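Dihydroneopterin triphosphate diphosphatase (PDB 5U7F) probably hydrolyses dihydroneopterin triphosphate to dihydroneopterin monophosphate and pyrophosphate for folate biosynthesis, and can also cleave nucleoside triphosphates, preferably dATP. Local coordinates at residues 10-15 with 50-55; 36-41 with 136-141; 73-78 with 143-148. All coordinates share one frame; numbering follows the deposited sequence.

Contact 1 (10-15 with 50-55)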
loop_
_atom_site.group_PDB
_atom_site.type_symbol
_atom_site.label_atom_id
_atom_site.label_comp_id
_atom_site.label_asym_id
_atom_site.label_seq_id
_atom_site.Cartn_x
_atom_site.Cartn_y
_atom_site.Cartn_z
ATOM N N VAL A 10 9.176 -2.316 -9.615
ATOM C CA VAL A 10 8.137 -1.377 -10.008
ATOM C C VAL A 10 6.912 -1.792 -9.207
ATOM O O VAL A 10 6.469 -2.938 -9.279
ATOM C CB VAL A 10 7.856 -1.417 -11.526
ATOM C CG1 VAL A 10 6.649 -0.538 -11.893
ATOM C CG2 VAL A 10 9.068 -0.973 -12.310
ATOM N N SER A 11 6.403 -0.885 -8.395
ATOM C CA SER A 11 5.349 -1.237 -7.446
ATOM C C SER A 11 4.273 -0.148 -7.358
ATOM O O SER A 11 4.401 0.942 -7.939
ATOM C CB SER A 11 5.967 -1.491 -6.075
ATOM O OG SER A 11 6.372 -0.271 -5.472
ATOM N N ILE A 12 3.209 -0.489 -6.657
ATOM C CA ILE A 12 2.120 0.413 -6.363
ATOM C C ILE A 12 1.905 0.463 -4.865
ATOM O O ILE A 12 2.292 -0.448 -4.121
ATOM C CB ILE A 12 0.815 0.024 -7.110
ATOM C CG1 ILE A 12 0.369 -1.406 -6.827
ATOM C CG2 ILE A 12 0.999 0.204 -8.616
ATOM C CD1 ILE A 12 -0.410 -1.583 -5.562
ATOM N N LEU A 13 1.357 1.587 -4.423
ATOM C CA LEU A 13 0.969 1.808 -3.037
ATOM C C LEU A 13 -0.479 2.261 -3.069
ATOM O O LEU A 13 -0.807 3.147 -3.846
ATOM C CB LEU A 13 1.854 2.872 -2.382
ATOM C CG LEU A 13 1.357 3.510 -1.080
ATOM C CD1 LEU A 13 1.674 2.573 0.015
ATOM C CD2 LEU A 13 2.020 4.849 -0.846
ATOM N N VAL A 14 -1.358 1.633 -2.288
ATOM C CA VAL A 14 -2.749 2.082 -2.206
ATOM C C VAL A 14 -3.057 2.489 -0.777
ATOM O O VAL A 14 -3.076 1.668 0.159
ATOM C CB VAL A 14 -3.754 1.005 -2.670
ATOM C CG1 VAL A 14 -5.184 1.556 -2.564
ATOM C CG2 VAL A 14 -3.456 0.554 -4.079
ATOM N N VAL A 15 -3.241 3.784 -0.578
ATOM C CA VAL A 15 -3.608 4.265 0.736
ATOM C C VAL A 15 -5.104 4.124 0.888
ATOM O O VAL A 15 -5.900 4.803 0.212
ATOM C CB VAL A 15 -3.147 5.724 0.967
ATOM C CG1 VAL A 15 -3.487 6.153 2.346
ATOM C CG2 VAL A 15 -1.635 5.838 0.781
ATOM N N PRO A 50 -2.602 0.786 -12.513
ATOM C CA PRO A 50 -3.947 0.651 -11.938
ATOM C C PRO A 50 -4.459 -0.775 -11.855
ATOM O O PRO A 50 -5.209 -1.071 -10.922
ATOM C CB PRO A 50 -4.839 1.439 -12.885
ATOM C CG PRO A 50 -3.906 2.374 -13.622
ATOM C CD PRO A 50 -2.569 1.681 -13.687
ATOM N N GLN A 51 -4.135 -1.624 -12.819
ATOM C CA GLN A 51 -4.542 -3.027 -12.720
ATOM C C GLN A 51 -3.908 -3.676 -11.505
ATOM O O GLN A 51 -4.534 -4.468 -10.789
ATOM C CB GLN A 51 -4.172 -3.801 -13.980
ATOM C CG GLN A 51 -5.097 -3.574 -15.192
ATOM C CD GLN A 51 -4.463 -3.987 -16.518
ATOM O OE1 GLN A 51 -3.289 -4.352 -16.574
ATOM N NE2 GLN A 51 -5.242 -3.917 -17.606
ATOM N N ALA A 52 -2.651 -3.342 -11.262
ATOM C CA ALA A 52 -1.926 -3.987 -10.192
ATOM C C ALA A 52 -2.514 -3.558 -8.847
ATOM O O ALA A 52 -2.675 -4.365 -7.936
ATOM C CB ALA A 52 -0.440 -3.664 -10.282
ATOM N N ALA A 53 -2.846 -2.281 -8.749
ATOM C CA ALA A 53 -3.427 -1.714 -7.560
ATOM C C ALA A 53 -4.767 -2.407 -7.226
ATOM O O ALA A 53 -4.952 -2.889 -6.111
ATOM C CB ALA A 53 -3.627 -0.225 -7.733
ATOM N N MET A 54 -5.655 -2.497 -8.208
ATOM C CA MET A 54 -6.933 -3.163 -7.983
ATOM C C MET A 54 -6.702 -4.623 -7.597
ATOM O O MET A 54 -7.375 -5.136 -6.701
ATOM C CB MET A 54 -7.827 -3.073 -9.211
ATOM C CG MET A 54 -8.625 -1.780 -9.267
ATOM S SD MET A 54 -10.004 -1.887 -10.418
ATOM C CE MET A 54 -9.185 -2.531 -11.885
ATOM N N ARG A 55 -5.723 -5.274 -8.229
ATOM C CA ARG A 55 -5.487 -6.684 -7.965
ATOM C C ARG A 55 -4.981 -6.896 -6.549
ATOM O O ARG A 55 -5.482 -7.761 -5.848
ATOM C CB ARG A 55 -4.505 -7.284 -8.948
ATOM C CG ARG A 55 -4.170 -8.751 -8.626
ATOM C CD ARG A 55 -3.144 -9.316 -9.515
ATOM N NE ARG A 55 -2.033 -8.389 -9.723
ATOM C CZ ARG A 55 -1.041 -8.195 -8.865
ATOM N NH1 ARG A 55 -0.981 -8.890 -7.726
ATOM N NH2 ARG A 55 -0.091 -7.315 -9.159
#
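Ile12 and Val14 of strand 10-18 meet Ala52 and Ala53 of helix 49-61, within the Nudix box, in a small apolar contact. Ile12 does most of the reaching. Its CB points at the helix and splits into two branches. CG1 stands between the backbone N and the carbonyl carbon (chi1 56°), which aims the longer branch at the helix backbone. CG1 lies 4.2 Å from CB of Ala52 and also faces the peptide link between Ala52 and Ala53. CD1, at the tip, comes 3.6 Å from CA of Ala53 and 4.1 Å from its CB. The tip therefore rests on helix main chain as much as on a side chain. Two residues on, Val14 points the same way. Its CG2 meets CB of Ala53 at 3.7 Å. The Ala53 methyl therefore sits between Ile12 CD1 and Val14 CG2. With alanines at these positions, Ile12 reaches the helix backbone itself. The two segment axes come within 8.2 Å and their directions differ by 54°. All four touching residues are buried. Val43 lies against both Ile12 and Ala52, and Phe103 of strand 97-107 also touches Ile12. At the other end, Leu72 of strand 72-82 packs on Val14 and Ala53. Helix 49-61 thus lies against one face of the mixed sheet, while Leu13 turns to the opposite face and helix 136-147.

Contact 2 (36-41 with 136-141). With CO (cobalt (II) ion), chain F; SO4 (sulfate ion), chain B.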
loop_
_atom_site.group_PDB
_atom_site.type_symbol
_atom_site.label_atom_id
_atom_site.label_comp_id
_atom_site.label_asym_id
_atom_site.label_seq_id
_atom_site.Cartn_x
_atom_site.Cartn_y
_atom_site.Cartn_z
ATOM N N TRP A 36 4.538 -1.823 9.621
ATOM C CA TRP A 36 3.149 -1.571 9.234
ATOM C C TRP A 36 3.051 -0.659 8.000
ATOM O O TRP A 36 3.814 0.296 7.856
ATOM C CB TRP A 36 2.382 -0.943 10.360
ATOM C CG TRP A 36 2.325 -1.813 11.568
ATOM C CD1 TRP A 36 3.364 -2.146 12.390
ATOM C CD2 TRP A 36 1.162 -2.467 12.097
ATOM N NE1 TRP A 36 2.912 -2.969 13.416
ATOM C CE2 TRP A 36 1.566 -3.174 13.255
ATOM C CE3 TRP A 36 -0.176 -2.529 11.701
ATOM C CZ2 TRP A 36 0.678 -3.939 14.018
ATOM C CZ3 TRP A 36 -1.068 -3.279 12.480
ATOM C CH2 TRP A 36 -0.627 -3.975 13.618
ATOM N N GLN A 37 2.085 -0.950 7.151
ATOM C CA GLN A 37 1.977 -0.273 5.845
ATOM C C GLN A 37 0.574 -0.286 5.309
ATOM O O GLN A 37 -0.260 -1.099 5.740
ATOM C CB GLN A 37 2.884 -0.958 4.839
ATOM C CG GLN A 37 2.622 -2.430 4.721
ATOM C CD GLN A 37 3.177 -3.082 3.477
ATOM O OE1 GLN A 37 2.912 -4.268 3.209
ATOM N NE2 GLN A 37 3.995 -2.343 2.730
ATOM N N SER A 38 0.302 0.599 4.354
ATOM C CA SER A 38 -0.854 0.466 3.488
ATOM C C SER A 38 -0.589 -0.683 2.478
ATOM O O SER A 38 0.434 -1.395 2.573
ATOM C CB SER A 38 -1.139 1.809 2.767
ATOM O OG SER A 38 -1.009 2.910 3.663
ATOM N N VAL A 39 -1.522 -0.927 1.566
ATOM C CA VAL A 39 -1.341 -1.985 0.574
ATOM C C VAL A 39 -0.222 -1.621 -0.424
ATOM O O VAL A 39 -0.242 -0.545 -0.989
ATOM C CB VAL A 39 -2.655 -2.253 -0.160
ATOM C CG1 VAL A 39 -2.459 -3.106 -1.388
ATOM C CG2 VAL A 39 -3.641 -2.934 0.787
ATOM N N THR A 40 0.770 -2.498 -0.591
ATOM C CA THR A 40 1.803 -2.305 -1.630
ATOM C C THR A 40 1.894 -3.590 -2.429
ATOM O O THR A 40 1.502 -4.647 -1.948
ATOM C CB THR A 40 3.205 -1.937 -1.072
ATOM O OG1 THR A 40 3.757 -3.039 -0.347
ATOM C CG2 THR A 40 3.149 -0.713 -0.191
ATOM N N GLY A 41 2.375 -3.503 -3.666
ATOM C CA GLY A 41 2.595 -4.700 -4.448
ATOM C C GLY A 41 3.328 -4.399 -5.729
ATOM O O GLY A 41 3.237 -3.275 -6.232
ATOM N N TRP A 136 9.116 5.879 4.194
ATOM C CA TRP A 136 8.972 7.318 4.040
ATOM C C TRP A 136 7.982 7.657 2.960
ATOM O O TRP A 136 7.337 8.667 3.068
ATOM C CB TRP A 136 10.325 8.024 3.784
ATOM C CG TRP A 136 11.019 7.770 2.488
ATOM C CD1 TRP A 136 12.089 6.970 2.305
ATOM C CD2 TRP A 136 10.749 8.389 1.236
ATOM N NE1 TRP A 136 12.502 7.013 0.982
ATOM C CE2 TRP A 136 11.693 7.881 0.309
ATOM C CE3 TRP A 136 9.789 9.304 0.795
ATOM C CZ2 TRP A 136 11.692 8.247 -1.022
ATOM C CZ3 TRP A 136 9.788 9.675 -0.536
ATOM C CH2 TRP A 136 10.729 9.137 -1.434
ATOM N N SER A 137 7.813 6.812 1.950
ATOM C CA SER A 137 6.899 7.147 0.864
ATOM C C SER A 137 5.446 6.930 1.327
ATOM O O SER A 137 4.562 7.736 1.031
ATOM C CB SER A 137 7.203 6.324 -0.382
ATOM O OG SER A 137 7.110 4.944 -0.103
ATOM N N ASN A 138 5.221 5.843 2.054
ATOM C CA ASN A 138 3.916 5.552 2.683
ATOM C C ASN A 138 3.498 6.678 3.609
ATOM O O ASN A 138 2.345 7.137 3.566
ATOM C CB ASN A 138 3.977 4.227 3.445
ATOM C CG ASN A 138 2.612 3.530 3.595
ATOM O OD1 ASN A 138 2.571 2.284 3.697
ATOM N ND2 ASN A 138 1.492 4.310 3.626
ATOM N N ARG A 139 4.431 7.135 4.429
ATOM C CA ARG A 139 4.195 8.288 5.276
ATOM C C ARG A 139 3.781 9.503 4.479
ATOM O O ARG A 139 2.752 10.148 4.774
ATOM C CB ARG A 139 5.431 8.604 6.071
ATOM C CG ARG A 139 5.378 9.928 6.817
ATOM C CD ARG A 139 6.478 9.984 7.854
ATOM N NE ARG A 139 7.764 10.173 7.211
ATOM C CZ ARG A 139 8.789 9.326 7.221
ATOM N NH1 ARG A 139 8.745 8.139 7.853
ATOM N NH2 ARG A 139 9.888 9.710 6.580
ATOM N N GLN A 140 4.574 9.816 3.461
ATOM C CA GLN A 140 4.321 11.016 2.672
ATOM C C GLN A 140 2.954 10.942 1.969
ATOM O O GLN A 140 2.231 11.937 1.875
ATOM C CB GLN A 140 5.442 11.229 1.652
ATOM C CG GLN A 140 5.356 12.568 0.917
ATOM C CD GLN A 140 6.550 12.840 -0.028
ATOM O OE1 GLN A 140 6.380 13.416 -1.101
ATOM N NE2 GLN A 140 7.738 12.456 0.395
ATOM N N ALA A 141 2.575 9.758 1.504
ATOM C CA ALA A 141 1.313 9.598 0.809
ATOM C C ALA A 141 0.147 9.826 1.777
ATOM O O ALA A 141 -0.811 10.490 1.425
ATOM C CB ALA A 141 1.223 8.227 0.155
HETATM CO CO CO F . 1.975 -6.213 -0.709
HETATM S S SO4 B . 16.132 7.100 -0.308
HETATM O O1 SO4 B . 17.341 7.160 0.516
HETATM O O2 SO4 B . 16.515 6.838 -1.689
HETATM O O3 SO4 B . 15.299 6.003 0.189
HETATM O O4 SO4 B . 15.417 8.367 -0.218
HETATM O O HOH W 1 4.582 0.613 2.455
HETATM O O HOH W 2 1.333 -4.841 0.873
HETATM O O HOH W 3 4.086 -5.654 -0.761
#
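Asn138 swings its CG anti to the backbone N (chi1 -154°), which carries the amide from the helix across to Ser38. Ser38 OG is turned beside its own backbone N (chi1 -43°), so the serine offers a backbone donor and a hydroxyl to the same amide. One residue thus meets both ends of the amide. Ser38 N donates to Asn138 OD1 at 2.9 Å, in the carbonyl plane and on a lone pair. Asn138 ND2 donates to Ser38 OG at 2.9 Å. This second bond is nearly straight, at 170°, and OG lies almost in the amide plane. Together they fix the rotation of the buried amide. Water 1 gives OD1 another partner: it donates to OD1 and accepts from Gln37 NE2. CA of Gln37 also lies 3.4 Å from OD1 of Asn138, so this amide oxygen sits close against the strand backbone.

The extended side chain of Gln37 runs toward the metal end. Its OE1 accepts from water 2 and is also bonded by Arg29 and His118. Water 2 accepts from Thr40 N and binds cobalt. Thr40 O binds the same cobalt directly at 2.0 Å, and water 3, a further ligand, contacts Thr40 OG1 at 2.7 Å. Glu60 and Glu117 also bind this metal.

At the start of the helix, Ser135 OG bonds the backbone N of Asn138. The arrangement joins the C-terminal helix to the strand entering the Nudix box. The Ser38-Asn138 pair lies next to the metal-dependent active site of a Nudix hydrolase, and Thr40, two residues on from Ser38, takes part in that site. Arg29 and Thr40 probably also bind substrate, as in related enzymes.

Contact 3 (73-78 with 143-148)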
loop_
_atom_site.group_PDB
_atom_site.type_symbol
_atom_site.label_atom_id
_atom_site.label_comp_id
_atom_site.label_asym_id
_atom_site.label_seq_id
_atom_site.Cartn_x
_atom_site.Cartn_y
_atom_site.Cartn_z
ATOM N N ILE A 73 -8.483 5.898 -6.860
ATOM C CA ILE A 73 -7.972 7.146 -7.434
ATOM C C ILE A 73 -6.465 7.078 -7.662
ATOM O O ILE A 73 -5.711 6.702 -6.767
ATOM C CB ILE A 73 -8.297 8.336 -6.526
ATOM C CG1 ILE A 73 -9.827 8.500 -6.434
ATOM C CG2 ILE A 73 -7.613 9.618 -7.039
ATOM C CD1 ILE A 73 -10.265 9.506 -5.412
ATOM N N ASP A 74 -6.052 7.437 -8.866
ATOM C CA ASP A 74 -4.642 7.566 -9.200
ATOM C C ASP A 74 -4.201 8.934 -8.660
ATOM O O ASP A 74 -4.721 9.975 -9.067
ATOM C CB ASP A 74 -4.445 7.422 -10.723
ATOM C CG ASP A 74 -2.994 7.495 -11.154
ATOM O OD1 ASP A 74 -2.151 8.073 -10.417
ATOM O OD2 ASP A 74 -2.708 6.986 -12.267
ATOM N N CYS A 75 -3.283 8.922 -7.702
ATOM C CA CYS A 75 -2.777 10.144 -7.081
ATOM C C CYS A 75 -1.844 10.965 -7.988
ATOM O O CYS A 75 -1.436 12.060 -7.616
ATOM C CB CYS A 75 -2.021 9.793 -5.807
ATOM S SG CYS A 75 -3.054 9.131 -4.490
ATOM N N GLN A 76 -1.501 10.419 -9.150
ATOM C CA GLN A 76 -0.548 11.034 -10.075
ATOM C C GLN A 76 0.730 11.443 -9.350
ATOM O O GLN A 76 1.185 12.587 -9.445
ATOM C CB GLN A 76 -1.182 12.241 -10.796
ATOM C CG GLN A 76 -2.293 11.880 -11.795
ATOM C CD GLN A 76 -2.649 13.050 -12.721
ATOM O OE1 GLN A 76 -2.068 14.132 -12.620
ATOM N NE2 GLN A 76 -3.599 12.832 -13.629
ATOM N N ARG A 77 1.302 10.482 -8.626
ATOM C CA ARG A 77 2.605 10.632 -8.003
ATOM C C ARG A 77 3.379 9.320 -8.100
ATOM O O ARG A 77 2.816 8.231 -7.936
ATOM C CB ARG A 77 2.464 11.075 -6.545
ATOM C CG ARG A 77 1.919 12.520 -6.421
ATOM C CD ARG A 77 2.660 13.365 -5.393
ATOM N NE ARG A 77 4.106 13.207 -5.504
ATOM C CZ ARG A 77 4.963 13.324 -4.493
ATOM N NH1 ARG A 77 4.529 13.608 -3.268
ATOM N NH2 ARG A 77 6.263 13.158 -4.708
ATOM N N THR A 78 4.666 9.454 -8.398
ATOM C CA THR A 78 5.608 8.336 -8.460
ATOM C C THR A 78 6.878 8.778 -7.735
ATOM O O THR A 78 7.391 9.883 -7.976
ATOM C CB THR A 78 5.946 7.938 -9.916
ATOM O OG1 THR A 78 4.803 7.371 -10.552
ATOM C CG2 THR A 78 7.051 6.914 -9.976
ATOM N N GLU A 143 0.234 11.680 4.423
ATOM C CA GLU A 143 0.249 13.104 4.765
ATOM C C GLU A 143 -0.377 13.945 3.671
ATOM O O GLU A 143 -1.182 14.857 3.943
ATOM C CB GLU A 143 1.666 13.596 5.053
ATOM C CG GLU A 143 2.269 12.993 6.339
ATOM C CD GLU A 143 3.735 13.357 6.607
ATOM O OE1 GLU A 143 4.522 13.571 5.654
ATOM O OE2 GLU A 143 4.116 13.399 7.801
ATOM N N GLN A 144 -0.072 13.620 2.432
ATOM C CA GLN A 144 -0.493 14.477 1.344
ATOM C C GLN A 144 -1.896 14.184 0.827
ATOM O O GLN A 144 -2.521 15.071 0.242
ATOM C CB GLN A 144 0.532 14.385 0.209
ATOM C CG GLN A 144 1.864 14.975 0.612
ATOM C CD GLN A 144 2.881 14.948 -0.527
ATOM O OE1 GLN A 144 2.688 14.248 -1.528
ATOM N NE2 GLN A 144 3.966 15.714 -0.379
ATOM N N PHE A 145 -2.415 12.971 1.035
ATOM C CA PHE A 145 -3.682 12.600 0.411
ATOM C C PHE A 145 -4.769 12.189 1.389
ATOM O O PHE A 145 -5.926 12.091 1.004
ATOM C CB PHE A 145 -3.449 11.487 -0.608
ATOM C CG PHE A 145 -2.731 11.958 -1.847
ATOM C CD1 PHE A 145 -3.438 12.484 -2.928
ATOM C CD2 PHE A 145 -1.357 11.923 -1.918
ATOM C CE1 PHE A 145 -2.772 12.947 -4.066
ATOM C CE2 PHE A 145 -0.693 12.373 -3.053
ATOM C CZ PHE A 145 -1.397 12.889 -4.118
ATOM N N VAL A 146 -4.420 11.984 2.650
ATOM C CA VAL A 146 -5.444 11.767 3.679
ATOM C C VAL A 146 -5.587 13.002 4.539
ATOM O O VAL A 146 -6.683 13.560 4.673
ATOM C CB VAL A 146 -5.131 10.564 4.599
ATOM C CG1 VAL A 146 -6.244 10.429 5.671
ATOM C CG2 VAL A 146 -5.040 9.300 3.763
ATOM N N ILE A 147 -4.482 13.422 5.129
ATOM C CA ILE A 147 -4.469 14.599 5.987
ATOM C C ILE A 147 -4.764 15.878 5.199
ATOM O O ILE A 147 -5.622 16.670 5.599
ATOM C CB ILE A 147 -3.115 14.744 6.712
ATOM C CG1 ILE A 147 -2.862 13.519 7.574
ATOM C CG2 ILE A 147 -3.078 16.007 7.562
ATOM C CD1 ILE A 147 -1.506 13.484 8.275
ATOM N N ASN A 148 -4.079 16.047 4.067
ATOM C CA ASN A 148 -3.997 17.332 3.348
ATOM C C ASN A 148 -3.247 18.346 4.202
ATOM O O ASN A 148 -2.075 18.119 4.551
ATOM C CB ASN A 148 -5.375 17.859 2.980
ATOM C CG ASN A 148 -6.248 16.790 2.389
ATOM O OD1 ASN A 148 -5.762 15.935 1.647
ATOM N ND2 ASN A 148 -7.543 16.813 2.717
#
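A sulfur-aromatic contact at the disulfide-bonded Cys75 joins the outer strand 72-82 to the last turns of the C-terminal helix. Cys75 SG sits over the centre of one face of the Phe145 ring. It is 3.8 Å from the ring centroid, nearly along the normal. The disulfide partner of this sulfur is Cys104 on strand 97-107, so the ring covers one half of a cross-strand link. CB of Cys75 lies over the same face and makes a CH-pi contact, 3.9 Å from the centroid. Cys75 SG is placed beside its backbone N (chi1 -67°), which lets both CB and SG lie along the ring.

Arg77 meets Phe145 in a different way. Its CG approaches the ring edge, near the ring plane, and stands 4.1 Å from CZ. Beyond CG the chain bends at chi2 and chi3 and turns the guanidinium toward Gln144. The two side chains cross at about a right angle. Arg77 NH1 lies 2.6 Å from Gln144 OE1, which meets the guanidinium at its edge. The bond is weak, because the angle at the hydrogen is only 129°. The Gln144 amide and the Arg77 guanidinium are turned out of one plane. NH1 has a stronger partner in Gln140, one turn earlier on the helix. It thus donates to the oxygens of two glutamines, OE1 of Gln140 and, weakly, OE1 of Gln144.

The segment directions are 154° apart, closer to antiparallel than to perpendicular. Strand 97-107 lies beside this strand in the sheet, and its Trp102 touches both Arg77 and Gln144. On another side of the helix, Val146 packs against Val15 and Tyr17 of strand 10-18 and Ala126 of helix 126-132.

The three contacts share one mixed sheet, with helix 49-61 on one face and helix 136-147 on the other. Neighbouring strands join contacts 1 and 2: Val14 N to Val39 O and Ile12 N to Gly41 O are both 2.8 Å, probable hydrogen bonds. Contacts 2 and 3 use the same helix, and Gln140 OE1, 2.9 Å from Arg77 NH1, ties it to the strand of contact 3. Contacts 1 and 3 meet through Val15 CG1 and Val146 CG2 at 3.8 Å. Contact 2 includes a cobalt ligand. The Ile12 side chain of contact 1 is about 7 Å from a bound cobalt and about 4 Å from that of Glu56, a cobalt ligand. Contact 3 lies toward the sheet edge.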